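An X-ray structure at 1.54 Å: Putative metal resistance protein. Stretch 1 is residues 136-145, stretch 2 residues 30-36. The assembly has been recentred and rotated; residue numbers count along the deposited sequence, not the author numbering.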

ATOM      1  N   ASP A 136      19.650  12.889   7.622  1.00 24.98           N
ATOM      2  CA  ASP A 136      19.578  11.463   7.371  1.00 24.56           C
ATOM      3  C   ASP A 136      18.433  11.072   6.458  1.00 23.57           C
ATOM      4  O   ASP A 136      17.905   9.967   6.555  1.00 20.72           O
ATOM      5  CB  ASP A 136      19.519  10.724   8.683  1.00 29.10           C
ATOM      6  CG  ASP A 136      18.252  10.954   9.437  1.00 35.25           C
ATOM      7  OD1 ASP A 136      17.401  11.772   9.030  1.00 33.87           O
ATOM      8  OD2 ASP A 136      18.133  10.288  10.479  1.00 39.58           O
ATOM      9  N   PHE A 137      18.088  11.973   5.545  1.00 21.85           N
ATOM     10  CA  PHE A 137      16.988  11.715   4.606  1.00 17.70           C
ATOM     11  C   PHE A 137      17.237  10.483   3.739  1.00 17.30           C
ATOM     12  O   PHE A 137      16.323   9.672   3.572  1.00 16.74           O
ATOM     13  CB  PHE A 137      16.750  12.945   3.730  1.00 17.68           C
ATOM     14  CG  PHE A 137      15.631  12.784   2.759  1.00 16.48           C
ATOM     15  CD1 PHE A 137      14.327  12.991   3.152  1.00 16.85           C
ATOM     16  CD2 PHE A 137      15.884  12.454   1.436  1.00 18.06           C
ATOM     17  CE1 PHE A 137      13.300  12.853   2.264  1.00 16.44           C
ATOM     18  CE2 PHE A 137      14.842  12.328   0.525  1.00 18.23           C
ATOM     19  CZ  PHE A 137      13.560  12.522   0.933  1.00 15.94           C
ATOM     20  N   GLU A 138      18.436  10.342   3.172  1.00 17.36           N
ATOM     21  CA  GLU A 138      18.737   9.235   2.248  1.00 18.63           C
ATOM     22  C   GLU A 138      18.639   7.889   2.997  1.00 17.03           C
ATOM     23  O   GLU A 138      18.053   6.915   2.492  1.00 16.95           O
ATOM     24  CB  GLU A 138      20.121   9.431   1.616  1.00 24.64           C
ATOM     25  CG  GLU A 138      20.476   8.448   0.508  1.00 34.70           C
ATOM     26  CD  GLU A 138      19.654   8.631  -0.782  1.00 47.51           C
ATOM     27  OE1 GLU A 138      18.882   9.616  -0.883  1.00 53.94           O
ATOM     28  OE2 GLU A 138      19.791   7.784  -1.704  1.00 45.96           O
ATOM     29  N   TRP A 139      19.139   7.851   4.225  1.00 15.48           N
ATOM     30  CA  TRP A 139      18.998   6.665   5.055  1.00 13.63           C
ATOM     31  C   TRP A 139      17.537   6.373   5.357  1.00 14.38           C
ATOM     32  O   TRP A 139      17.113   5.202   5.262  1.00 13.24           O
ATOM     33  CB  TRP A 139      19.763   6.835   6.366  1.00 14.33           C
ATOM     34  CG  TRP A 139      19.621   5.684   7.325  1.00 16.10           C
ATOM     35  CD1 TRP A 139      20.301   4.486   7.306  1.00 16.85           C
ATOM     36  CD2 TRP A 139      18.744   5.629   8.464  1.00 14.59           C
ATOM     37  NE1 TRP A 139      19.881   3.691   8.363  1.00 14.66           N
ATOM     38  CE2 TRP A 139      18.931   4.367   9.081  1.00 14.25           C
ATOM     39  CE3 TRP A 139      17.819   6.513   9.014  1.00 16.71           C
ATOM     40  CZ2 TRP A 139      18.245   3.990  10.251  1.00 14.43           C
ATOM     41  CZ3 TRP A 139      17.127   6.122  10.171  1.00 17.31           C
ATOM     42  CH2 TRP A 139      17.353   4.878  10.768  1.00 16.12           C
ATOM     43  N   GLN A 140      16.779   7.389   5.769  1.00 13.77           N
ATOM     44  CA  GLN A 140      15.360   7.194   6.034  1.00 14.72           C
ATOM     45  C   GLN A 140      14.657   6.700   4.779  1.00 12.84           C
ATOM     46  O   GLN A 140      13.839   5.807   4.878  1.00 11.77           O
ATOM     47  CB  GLN A 140      14.677   8.486   6.537  1.00 16.58           C
ATOM     48  CG  GLN A 140      15.040   8.919   7.984  1.00 26.62           C
ATOM     49  CD  GLN A 140      13.897   9.717   8.632  1.00 37.92           C
ATOM     50  OE1 GLN A 140      12.909  10.077   7.971  1.00 42.50           O
ATOM     51  NE2 GLN A 140      14.016   9.970   9.929  1.00 41.80           N
ATOM     52  N   TYR A 141      15.006   7.243   3.616  1.00 13.44           N
ATOM     53  CA  TYR A 141      14.340   6.849   2.369  1.00 13.09           C
ATOM     54  C   TYR A 141      14.665   5.382   2.056  1.00 14.20           C
ATOM     55  O   TYR A 141      13.774   4.611   1.656  1.00 13.35           O
ATOM     56  CB  TYR A 141      14.776   7.746   1.193  1.00 13.80           C
ATOM     57  CG  TYR A 141      13.733   7.812   0.136  1.00 13.63           C
ATOM     58  CD1 TYR A 141      13.622   6.839  -0.824  1.00 14.09           C
ATOM     59  CD2 TYR A 141      12.832   8.870   0.106  1.00 13.71           C
ATOM     60  CE1 TYR A 141      12.637   6.906  -1.750  1.00 14.83           C
ATOM     61  CE2 TYR A 141      11.841   8.944  -0.810  1.00 15.71           C
ATOM     62  CZ  TYR A 141      11.756   7.974  -1.752  1.00 15.67           C
ATOM     63  OH  TYR A 141      10.769   7.991  -2.722  1.00 17.21           O
ATOM     64  N   ASN A 142      15.927   4.983   2.190  1.00 14.58           N
ATOM     65  CA  ASN A 142      16.304   3.599   1.919  1.00 15.46           C
ATOM     66  C   ASN A 142      15.692   2.630   2.917  1.00 14.45           C
ATOM     67  O   ASN A 142      15.309   1.526   2.542  1.00 14.63           O
ATOM     68  CB  ASN A 142      17.807   3.470   1.879  1.00 16.94           C
ATOM     69  CG  ASN A 142      18.400   4.076   0.619  1.00 22.56           C
ATOM     70  OD1 ASN A 142      17.721   4.227  -0.397  1.00 23.72           O
ATOM     71  ND2 ASN A 142      19.676   4.414   0.678  1.00 23.78           N
ATOM     72  N   GLN A 143      15.620   3.020   4.174  1.00 13.72           N
ATOM     73  CA  GLN A 143      14.940   2.198   5.170  1.00 12.79           C
ATOM     74  C   GLN A 143      13.474   1.984   4.801  1.00 12.27           C
ATOM     75  O   GLN A 143      12.958   0.874   4.919  1.00 13.22           O
ATOM     76  CB  GLN A 143      15.016   2.849   6.572  1.00 14.13           C
ATOM     77  CG  GLN A 143      16.383   2.876   7.268  1.00 16.27           C
ATOM     78  CD  GLN A 143      16.868   1.495   7.664  1.00 20.22           C
ATOM     79  OE1 GLN A 143      16.310   0.886   8.578  1.00 27.91           O
ATOM     80  NE2 GLN A 143      17.868   0.992   6.973  1.00 24.18           N
ATOM     81  N   ALA A 144      12.813   3.026   4.302  1.00 11.79           N
ATOM     82  CA  ALA A 144      11.430   2.919   3.899  1.00 10.76           C
ATOM     83  C   ALA A 144      11.257   2.065   2.653  1.00 10.61           C
ATOM     84  O   ALA A 144      10.320   1.256   2.579  1.00 11.53           O
ATOM     85  CB  ALA A 144      10.861   4.303   3.657  1.00 12.62           C
HETATM   86  N   MSE A 145      12.135   2.276   1.671  1.00 11.95           N
HETATM   87  CA  MSE A 145      12.076   1.501   0.440  1.00 11.94           C
HETATM   88  C   MSE A 145      12.312   0.029   0.680  1.00 12.49           C
HETATM   89  O   MSE A 145      11.753  -0.818  -0.051  1.00 15.01           O
HETATM   90  CB  MSE A 145      13.091   2.008  -0.573  1.00 14.26           C
HETATM   91  CG  MSE A 145      12.719   3.284  -1.240  1.00 18.84           C
HETATM   92 SE   MSE A 145      11.115   3.204  -2.332  0.61 15.15          SE
HETATM   93  CE  MSE A 145      11.504   1.728  -3.501  1.00 23.02           C
TER
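Stretch 2, residues 30-36: VKILLEV

Stretch 2, residues 30-36, is an extended β-strand that lies across the helix formed by residues 137-145. Their N-to-C directions cross at 69°, and the axes approach to 9.3 Å, a spacing that leaves room for a layer of side chains. The closest backbone register pairs Tyr141 with Leu33, their CA atoms 6.7 Å apart. Because side chains alternate along a strand, Lys31, Leu33 and Glu35 point toward the helix, whereas Ile32 points away.

Asp136 precedes the helix and makes no contact with the strand. Phe137 opens the interface: its CA-to-CB bond points sideways, but the t rotamer brings the ring to the strand, with CZ 3.4 Å from Lys31 O and CE1 4.0 Å from Leu33 CD1. A large, flat apolar ring suits this buried site. Glu138 starts away from the strand, yet its flexible chain returns the carboxylate to form a salt bridge, OE1 to Lys31 NZ, at 3.1 Å. Water 1 reinforces this polar margin, accepting from Lys31 NZ at 2.5 Å and donating to Asn142 OD1 at 2.9 Å. Trp139 points away and takes no part.

Gln140 serves two environments. Its CB packs 3.6 Å from Leu33 CD1, while its amide reaches water 2, NE2 to water oxygen 3.3 Å; that water also donates to Glu35 OE1 at 2.6 Å. Tyr141 points toward the strand and meets three residues with its ring. Lys31 CE lies over one face, 3.4 Å from the centroid of the Tyr141 ring, in a CH-π contact, and Lys31 NZ adds a cation-π interaction at 4.3 Å from that centroid. Leu33 CG packs 3.5 Å from Tyr141 CD2, and Tyr141 CE2 lies 3.5 Å from Ile32 O. One turn after Gln140, Ala144 adds another apolar contact to the leucine, its small CB 3.8 Å from Leu33 CD2. Met145, a selenomethionine, points sideways and remains outside the contact.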

ATOM      1  N   VAL A  30      11.675  15.068  -7.339  1.00 23.49           N
ATOM      2  CA  VAL A  30      11.512  15.212  -5.907  1.00 20.07           C
ATOM      3  C   VAL A  30      11.255  13.846  -5.269  1.00 17.50           C
ATOM      4  O   VAL A  30      10.433  13.079  -5.750  1.00 20.88           O
ATOM      5  CB  VAL A  30      10.351  16.183  -5.545  1.00 21.00           C
ATOM      6  CG1 VAL A  30      10.332  16.451  -4.089  1.00 22.79           C
ATOM      7  CG2 VAL A  30      10.505  17.496  -6.303  1.00 22.92           C
ATOM      8  N   LYS A  31      11.978  13.571  -4.188  1.00 15.31           N
ATOM      9  CA  LYS A  31      11.719  12.429  -3.321  1.00 13.27           C
ATOM     10  C   LYS A  31      11.089  12.978  -2.050  1.00 12.88           C
ATOM     11  O   LYS A  31      11.581  13.965  -1.487  1.00 13.61           O
ATOM     12  CB  LYS A  31      13.015  11.683  -3.004  1.00 16.70           C
ATOM     13  CG  LYS A  31      13.567  10.926  -4.190  1.00 20.94           C
ATOM     14  CD  LYS A  31      14.977  10.385  -3.950  1.00 24.24           C
ATOM     15  CE  LYS A  31      15.085   9.406  -2.808  1.00 25.02           C
ATOM     16  NZ  LYS A  31      16.487   8.915  -2.766  1.00 26.32           N
ATOM     17  N   ILE A  32      10.000  12.343  -1.624  1.00 13.27           N
ATOM     18  CA  ILE A  32       9.241  12.734  -0.444  1.00 13.22           C
ATOM     19  C   ILE A  32       9.070  11.511   0.452  1.00 13.53           C
ATOM     20  O   ILE A  32       8.757  10.419  -0.035  1.00 14.34           O
ATOM     21  CB  ILE A  32       7.878  13.284  -0.856  1.00 14.81           C
ATOM     22  CG1 ILE A  32       8.067  14.537  -1.708  1.00 17.97           C
ATOM     23  CG2 ILE A  32       7.027  13.603   0.335  1.00 18.42           C
ATOM     24  CD1 ILE A  32       6.981  14.694  -2.683  1.00 27.46           C
ATOM     25  N   LEU A  33       9.252  11.689   1.752  1.00 12.80           N
ATOM     26  CA  LEU A  33       8.907  10.679   2.726  1.00 13.36           C
ATOM     27  C   LEU A  33       7.764  11.179   3.537  1.00 12.37           C
ATOM     28  O   LEU A  33       7.863  12.233   4.151  1.00 12.99           O
ATOM     29  CB  LEU A  33      10.068  10.359   3.669  1.00 15.17           C
ATOM     30  CG  LEU A  33      11.156   9.478   3.091  1.00 18.13           C
ATOM     31  CD1 LEU A  33      12.330   9.418   4.039  1.00 20.96           C
ATOM     32  CD2 LEU A  33      10.617   8.059   2.852  1.00 15.45           C
ATOM     33  N   LEU A  34       6.681  10.436   3.557  1.00 10.96           N
ATOM     34  CA  LEU A  34       5.513  10.759   4.356  1.00 11.59           C
ATOM     35  C   LEU A  34       5.437   9.794   5.527  1.00 11.27           C
ATOM     36  O   LEU A  34       5.135   8.628   5.339  1.00 12.82           O
ATOM     37  CB  LEU A  34       4.246  10.677   3.529  1.00 12.28           C
ATOM     38  CG  LEU A  34       2.980  10.908   4.301  1.00 14.84           C
ATOM     39  CD1 LEU A  34       2.941  12.341   4.823  1.00 17.18           C
ATOM     40  CD2 LEU A  34       1.780  10.625   3.408  1.00 17.47           C
ATOM     41  N   GLU A  35       5.716  10.258   6.738  1.00 10.72           N
ATOM     42  CA  GLU A  35       5.662   9.443   7.936  1.00  9.97           C
ATOM     43  C   GLU A  35       4.298   9.618   8.596  1.00  9.68           C
ATOM     44  O   GLU A  35       3.804  10.744   8.725  1.00 12.75           O
ATOM     45  CB  GLU A  35       6.739   9.854   8.943  1.00 11.38           C
ATOM     46  CG  GLU A  35       8.157   9.731   8.427  1.00 14.55           C
ATOM     47  CD  GLU A  35       9.150  10.413   9.364  1.00 19.25           C
ATOM     48  OE1 GLU A  35       9.586   9.777  10.365  1.00 21.37           O
ATOM     49  OE2 GLU A  35       9.430  11.613   9.153  1.00 20.19           O
ATOM     50  N   VAL A  36       3.703   8.507   9.009  1.00  9.42           N
ATOM     51  CA  VAL A  36       2.446   8.497   9.721  1.00  9.81           C
ATOM     52  C   VAL A  36       2.603   7.715  11.000  1.00 11.03           C
ATOM     53  O   VAL A  36       2.986   6.550  10.962  1.00 13.52           O
ATOM     54  CB  VAL A  36       1.341   7.891   8.888  1.00 11.70           C
ATOM     55  CG1 VAL A  36       0.054   7.884   9.649  1.00 13.39           C
ATOM     56  CG2 VAL A  36       1.173   8.653   7.577  1.00 12.30           C
TER
HETATM   57  O   HOH W   1      17.243   6.854  -1.496  1.00 33.74           O
HETATM   58  O   HOH W   2      11.518  10.653  11.893  1.00 25.17           O